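Local coordinates for protein dextranase (Pseudarthrobacter oxydans, PDB 6NZS) that hydrolyses internal alpha-1,6-glucosidic linkages of dextran, as an endo-acting dextranase of glycoside hydrolase family 49, at residues 226-231 with 250-255; 316-321 with 349-354. All coordinates share one frame; numbering follows the deposited sequence.

Interaction 1 (226-231 with 250-255); sequences TEEIIY and NVKWVY
Tyr-231 and Tyr-255 lie side by side and point the same way, yet their rings are not flush: the planes meet at 53°, and the edge of Tyr-255 is turned toward the face of Tyr-231. The atom that leads is CD2 of Tyr-255, 3.5 Å above the plane of the Tyr-231 ring and over its centre, an edge-to-face pair. In both residues CG is anti to the backbone N and the rings set out the same way, but they are rotated differently about the CB-CG bond. Tyr-213 also meets the Tyr-231 ring.

Ile-229 shares this face of the sheet, its CG1 resting 3.9 Å from CB of Trp-253, whose indole leads away to a hydrogen bond with Thr-279. Such stacking of side chains at bridged positions is what a parallel beta-helix produces: strands 229-232 and 253-256 occupy successive coils and run parallel, the axes of their short segments approaching to 4.8 Å. Between them Ile-230 N donates to Trp-253 O, and Ile-230 O accepts from Tyr-255 N at 2.9 Å. On the opposite face Ile-230 reaches back with CD1, crossing Val-251 at about a right angle, 4.1 Å from its CG1.

Ahead of the strands, side chains join the hydrogen bonding. Asn-250 ND2 gives Glu-227 O a bond of 2.8 Å with the acceptor in its amide plane, and also binds Val-225 O. Glu-228 O accepts from Lys-252 N at 2.8 Å. The extended Lys-252 chain passes CG close to that same oxygen, then brings NZ to Glu-228 OE2 in a weak, long salt bridge of 3.5 Å; Ser-208 O is the stronger partner of that ammonium.

Interaction 2 (316-321 with 349-354); sequences LQFASA and QTFHMN
The rings of Phe-318 and Phe-351 meet obliquely, neither stacked nor edge-to-face, with centroids 5.6 Å apart and planes inclined at 42°. Their side chains cross at about a right angle, and Phe-351 makes the closest approach with its far end: CZ comes 3.5 Å from CB of Phe-318 and also touches CG and CD2 at the root of that ring. The remaining neighbours of the Phe-351 ring likewise approach at a slant. CB of Ser-320 lies 3.7 Å from CD1, while Ala-319 O stands 4.0 Å from CE1. Phe-351 points its CB toward segment 316-321, and CG is anti to the backbone N (chi1 -163°). Beyond the pair, Phe-268 stacks on the ring of Phe-318, and Leu-327 touches both phenylalanines.

At the other end of the contact the chemistry is polar. Thr-350 OG1 lies 2.8 Å from Ala-321 O and 3.5 Å from Ser-320 OG, weak contacts at best, with carbonyls of Asp-322 and Ala-323 also near. Ser-320 OG has its stronger partner in Asn-347 O, and it rests 3.4 Å from CB of Phe-351. Both hydroxyls lie at the end of strand 316-320, beside the loop that leads on to Gln-325.

No beta bridge joins the two segments, whose axes stay 8.9 Å apart at an angle of 140°. Strand 316-320 belongs to one parallel sheet and strand 351-361 to another, and what meets between them is side chains. Two sheets that converge at a turn and fill the angle between them with aromatic side chains are characteristic of a corner of the interior of a right-handed parallel beta-helix, the catalytic fold of family 49.

How the interactions relate
Both contacts belong to the same beta-solenoid, with centres 17 Å apart and nearest atoms about 7 Å apart, but they differ in how they hold it together. Interaction 1 joins neighbours within a sheet, so backbone hydrogen bonds join the strands and side chains at bridged positions stack; it buries 626 Å² and includes a charged, partly exposed end. Interaction 2 spans strands of different sheets, buries 228 Å², and relies on buried aromatic rings with a few weak hydroxyl contacts. Strands 229-232, 253-256 and 351-361 run through the same set of paired strands, whereas 316-320 comes from the separate four-stranded sheet. Phe-268 lies beside both, touching Val-251 and stacking on Phe-318.

Interaction 1 (226-231 with 250-255)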
loop_
_atom_site.group_PDB
_atom_site.type_symbol
_atom_site.label_atom_id
_atom_site.label_comp_id
_atom_site.label_asym_id
_atom_site.label_seq_id
_atom_site.Cartn_x
_atom_site.Cartn_y
_atom_site.Cartn_z
ATOM N N THR A 226 27.577 -17.289 4.094
ATOM C CA THR A 226 28.519 -16.721 5.048
ATOM C C THR A 226 28.925 -15.293 4.724
ATOM O O THR A 226 29.618 -14.666 5.533
ATOM C CB THR A 226 29.778 -17.593 5.140
ATOM O OG1 THR A 226 30.297 -17.806 3.825
ATOM C CG2 THR A 226 29.452 -18.936 5.786
ATOM N N GLU A 227 28.509 -14.759 3.580
ATOM C CA GLU A 227 28.881 -13.409 3.194
ATOM C C GLU A 227 27.987 -12.382 3.893
ATOM O O GLU A 227 26.998 -12.714 4.550
ATOM C CB GLU A 227 28.809 -13.255 1.676
ATOM C CG GLU A 227 29.878 -14.033 0.910
ATOM C CD GLU A 227 29.492 -15.476 0.616
ATOM O OE1 GLU A 227 28.401 -15.919 1.032
ATOM O OE2 GLU A 227 30.293 -16.173 -0.041
ATOM N N GLU A 228 28.355 -11.107 3.742
ATOM C CA GLU A 228 27.641 -10.018 4.395
ATOM C C GLU A 228 26.485 -9.480 3.566
ATOM O O GLU A 228 25.570 -8.868 4.128
ATOM C CB GLU A 228 28.604 -8.856 4.651
ATOM C CG GLU A 228 29.690 -9.142 5.678
ATOM C CD GLU A 228 30.672 -7.990 5.756
ATOM O OE1 GLU A 228 31.566 -7.917 4.891
ATOM O OE2 GLU A 228 30.531 -7.144 6.662
ATOM N N ILE A 229 26.522 -9.675 2.253
ATOM C CA ILE A 229 25.580 -9.061 1.326
ATOM C C ILE A 229 25.098 -10.135 0.365
ATOM O O ILE A 229 25.905 -10.901 -0.172
ATOM C CB ILE A 229 26.262 -7.928 0.535
ATOM C CG1 ILE A 229 26.792 -6.848 1.482
ATOM C CG2 ILE A 229 25.321 -7.345 -0.529
ATOM C CD1 ILE A 229 27.829 -5.954 0.850
ATOM N N ILE A 230 23.788 -10.187 0.135
ATOM C CA ILE A 230 23.207 -11.048 -0.887
ATOM C C ILE A 230 22.730 -10.138 -2.006
ATOM O O ILE A 230 21.874 -9.270 -1.785
ATOM C CB ILE A 230 22.070 -11.916 -0.334
ATOM C CG1 ILE A 230 22.571 -12.768 0.838
ATOM C CG2 ILE A 230 21.513 -12.804 -1.440
ATOM C CD1 ILE A 230 21.473 -13.484 1.596
ATOM N N TYR A 231 23.298 -10.320 -3.197
ATOM C CA TYR A 231 23.117 -9.416 -4.330
ATOM C C TYR A 231 22.458 -10.211 -5.445
ATOM O O TYR A 231 23.075 -11.120 -6.009
ATOM C CB TYR A 231 24.490 -8.912 -4.768
ATOM C CG TYR A 231 24.524 -7.835 -5.839
ATOM C CD1 TYR A 231 23.996 -8.051 -7.107
ATOM C CD2 TYR A 231 25.136 -6.612 -5.583
ATOM C CE1 TYR A 231 24.057 -7.071 -8.080
ATOM C CE2 TYR A 231 25.195 -5.628 -6.548
ATOM C CZ TYR A 231 24.653 -5.866 -7.793
ATOM O OH TYR A 231 24.716 -4.884 -8.765
ATOM N N ASN A 250 25.496 -12.823 9.809
ATOM C CA ASN A 250 26.460 -12.081 9.010
ATOM C C ASN A 250 25.806 -11.196 7.950
ATOM O O ASN A 250 26.434 -10.233 7.499
ATOM C CB ASN A 250 27.410 -13.087 8.351
ATOM C CG ASN A 250 26.698 -14.389 7.942
ATOM O OD1 ASN A 250 26.461 -15.276 8.783
ATOM N ND2 ASN A 250 26.370 -14.514 6.643
ATOM N N VAL A 251 24.571 -11.488 7.548
ATOM C CA VAL A 251 23.952 -10.787 6.425
ATOM C C VAL A 251 23.380 -9.455 6.900
ATOM O O VAL A 251 22.508 -9.411 7.772
ATOM C CB VAL A 251 22.869 -11.644 5.765
ATOM C CG1 VAL A 251 22.204 -10.855 4.643
ATOM C CG2 VAL A 251 23.477 -12.930 5.226
ATOM N N LYS A 252 23.867 -8.362 6.316
ATOM C CA LYS A 252 23.409 -7.029 6.671
ATOM C C LYS A 252 22.682 -6.331 5.532
ATOM O O LYS A 252 22.116 -5.255 5.749
ATOM C CB LYS A 252 24.596 -6.156 7.119
ATOM C CG LYS A 252 25.617 -5.893 6.011
ATOM C CD LYS A 252 26.876 -5.184 6.506
ATOM C CE LYS A 252 27.757 -4.778 5.326
ATOM N NZ LYS A 252 29.040 -4.143 5.748
ATOM N N TRP A 253 22.678 -6.910 4.336
ATOM C CA TRP A 253 22.170 -6.211 3.161
ATOM C C TRP A 253 21.655 -7.235 2.164
ATOM O O TRP A 253 22.379 -8.168 1.805
ATOM C CB TRP A 253 23.317 -5.412 2.537
ATOM C CG TRP A 253 22.952 -4.325 1.555
ATOM C CD1 TRP A 253 21.787 -4.188 0.841
ATOM C CD2 TRP A 253 23.785 -3.228 1.178
ATOM N NE1 TRP A 253 21.852 -3.060 0.052
ATOM C CE2 TRP A 253 23.069 -2.454 0.245
ATOM C CE3 TRP A 253 25.067 -2.817 1.557
ATOM C CZ2 TRP A 253 23.598 -1.293 -0.322
ATOM C CZ3 TRP A 253 25.593 -1.673 0.990
ATOM C CH2 TRP A 253 24.860 -0.920 0.064
ATOM N N VAL A 254 20.409 -7.060 1.717
ATOM C CA VAL A 254 19.861 -7.784 0.574
ATOM C C VAL A 254 19.592 -6.759 -0.518
ATOM O O VAL A 254 18.921 -5.747 -0.272
ATOM C CB VAL A 254 18.580 -8.549 0.950
ATOM C CG1 VAL A 254 17.889 -9.068 -0.308
ATOM C CG2 VAL A 254 18.920 -9.693 1.903
ATOM N N TYR A 255 20.141 -6.994 -1.706
ATOM C CA TYR A 255 20.029 -6.067 -2.823
ATOM C C TYR A 255 19.340 -6.766 -3.984
ATOM O O TYR A 255 19.768 -7.844 -4.410
ATOM C CB TYR A 255 21.413 -5.559 -3.264
ATOM C CG TYR A 255 21.324 -4.631 -4.448
ATOM C CD1 TYR A 255 20.773 -3.363 -4.318
ATOM C CD2 TYR A 255 21.755 -5.030 -5.700
ATOM C CE1 TYR A 255 20.658 -2.513 -5.403
ATOM C CE2 TYR A 255 21.654 -4.179 -6.799
ATOM C CZ TYR A 255 21.095 -2.927 -6.644
ATOM O OH TYR A 255 20.979 -2.084 -7.732
#

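Interaction 2 (316-321 with 349-354)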
loop_
_atom_site.group_PDB
_atom_site.type_symbol
_atom_site.label_atom_id
_atom_site.label_comp_id
_atom_site.label_asym_id
_atom_site.label_seq_id
_atom_site.Cartn_x
_atom_site.Cartn_y
_atom_site.Cartn_z
ATOM N N LEU A 316 8.831 -9.311 4.680
ATOM C CA LEU A 316 10.047 -8.804 5.300
ATOM C C LEU A 316 9.842 -8.769 6.806
ATOM O O LEU A 316 8.850 -8.214 7.289
ATOM C CB LEU A 316 10.363 -7.391 4.800
ATOM C CG LEU A 316 10.713 -7.258 3.319
ATOM C CD1 LEU A 316 10.748 -5.785 2.942
ATOM C CD2 LEU A 316 12.029 -7.946 2.994
ATOM N N GLN A 317 10.790 -9.345 7.548
ATOM C CA GLN A 317 10.698 -9.359 9.002
ATOM C C GLN A 317 12.077 -9.129 9.596
ATOM O O GLN A 317 13.074 -9.643 9.080
ATOM C CB GLN A 317 10.122 -10.683 9.523
ATOM C CG GLN A 317 10.195 -10.815 11.044
ATOM C CD GLN A 317 9.319 -11.923 11.576
ATOM O OE1 GLN A 317 8.409 -12.391 10.892
ATOM N NE2 GLN A 317 9.589 -12.354 12.809
ATOM N N PHE A 318 12.122 -8.351 10.676
ATOM C CA PHE A 318 13.361 -8.011 11.354
ATOM C C PHE A 318 13.206 -8.209 12.850
ATOM O O PHE A 318 12.096 -8.237 13.386
ATOM C CB PHE A 318 13.742 -6.558 11.090
ATOM C CG PHE A 318 14.097 -6.291 9.668
ATOM C CD1 PHE A 318 13.111 -6.014 8.728
ATOM C CD2 PHE A 318 15.412 -6.339 9.263
ATOM C CE1 PHE A 318 13.452 -5.779 7.406
ATOM C CE2 PHE A 318 15.755 -6.104 7.956
ATOM C CZ PHE A 318 14.781 -5.826 7.021
ATOM N N ALA A 319 14.351 -8.339 13.516
ATOM C CA ALA A 319 14.429 -8.425 14.968
ATOM C C ALA A 319 15.208 -7.224 15.475
ATOM O O ALA A 319 16.280 -6.909 14.947
ATOM C CB ALA A 319 15.129 -9.719 15.392
ATOM N N SER A 320 14.668 -6.550 16.490
ATOM C CA SER A 320 15.276 -5.349 17.049
ATOM C C SER A 320 15.825 -5.661 18.437
ATOM O O SER A 320 15.070 -6.069 19.328
ATOM C CB SER A 320 14.261 -4.206 17.137
ATOM O OG SER A 320 14.849 -3.057 17.741
ATOM N N ALA A 321 17.132 -5.463 18.610
ATOM C CA ALA A 321 17.759 -5.571 19.916
ATOM C C ALA A 321 17.485 -4.301 20.712
ATOM O O ALA A 321 16.969 -3.311 20.193
ATOM C CB ALA A 321 19.268 -5.757 19.756
ATOM N N GLN A 349 11.184 0.491 20.032
ATOM C CA GLN A 349 11.594 1.882 20.141
ATOM C C GLN A 349 13.019 2.135 19.660
ATOM O O GLN A 349 13.450 3.290 19.644
ATOM C CB GLN A 349 11.429 2.375 21.586
ATOM C CG GLN A 349 9.980 2.432 22.058
ATOM C CD GLN A 349 9.819 3.224 23.348
ATOM O OE1 GLN A 349 10.542 4.192 23.594
ATOM N NE2 GLN A 349 8.867 2.813 24.180
ATOM N N THR A 350 13.756 1.101 19.250
ATOM C CA THR A 350 15.158 1.269 18.869
ATOM C C THR A 350 15.450 0.657 17.505
ATOM O O THR A 350 16.531 0.119 17.262
ATOM C CB THR A 350 16.101 0.707 19.933
ATOM O OG1 THR A 350 15.894 -0.698 20.051
ATOM C CG2 THR A 350 15.851 1.373 21.292
ATOM N N PHE A 351 14.499 0.746 16.576
ATOM C CA PHE A 351 14.661 0.200 15.225
ATOM C C PHE A 351 14.172 1.259 14.243
ATOM O O PHE A 351 12.989 1.308 13.890
ATOM C CB PHE A 351 13.913 -1.119 15.066
ATOM C CG PHE A 351 14.354 -1.910 13.873
ATOM C CD1 PHE A 351 15.452 -2.756 13.950
ATOM C CD2 PHE A 351 13.676 -1.801 12.665
ATOM C CE1 PHE A 351 15.869 -3.478 12.848
ATOM C CE2 PHE A 351 14.084 -2.523 11.559
ATOM C CZ PHE A 351 15.178 -3.360 11.648
ATOM N N HIS A 352 15.084 2.098 13.781
ATOM C CA HIS A 352 14.727 3.333 13.094
ATOM C C HIS A 352 14.796 3.135 11.591
ATOM O O HIS A 352 15.871 2.869 11.040
ATOM C CB HIS A 352 15.637 4.462 13.572
ATOM C CG HIS A 352 15.671 4.573 15.064
ATOM N ND1 HIS A 352 14.542 4.834 15.812
ATOM C CD2 HIS A 352 16.679 4.402 15.952
ATOM C CE1 HIS A 352 14.860 4.840 17.096
ATOM N NE2 HIS A 352 16.149 4.581 17.208
ATOM N N MET A 353 13.652 3.288 10.929
ATOM C CA MET A 353 13.518 2.943 9.520
ATOM C C MET A 353 13.596 4.179 8.641
ATOM O O MET A 353 13.061 5.240 8.979
ATOM C CB MET A 353 12.183 2.238 9.283
ATOM C CG MET A 353 12.049 0.966 10.093
ATOM S SD MET A 353 10.352 0.392 10.200
ATOM C CE MET A 353 9.910 0.389 8.457
ATOM N N ASN A 354 14.259 4.031 7.500
ATOM C CA ASN A 354 14.331 5.066 6.474
ATOM C C ASN A 354 13.838 4.400 5.195
ATOM O O ASN A 354 14.597 3.686 4.528
ATOM C CB ASN A 354 15.768 5.582 6.338
ATOM C CG ASN A 354 15.919 6.635 5.264
ATOM O OD1 ASN A 354 14.939 7.153 4.743
ATOM N ND2 ASN A 354 17.163 6.947 4.916
#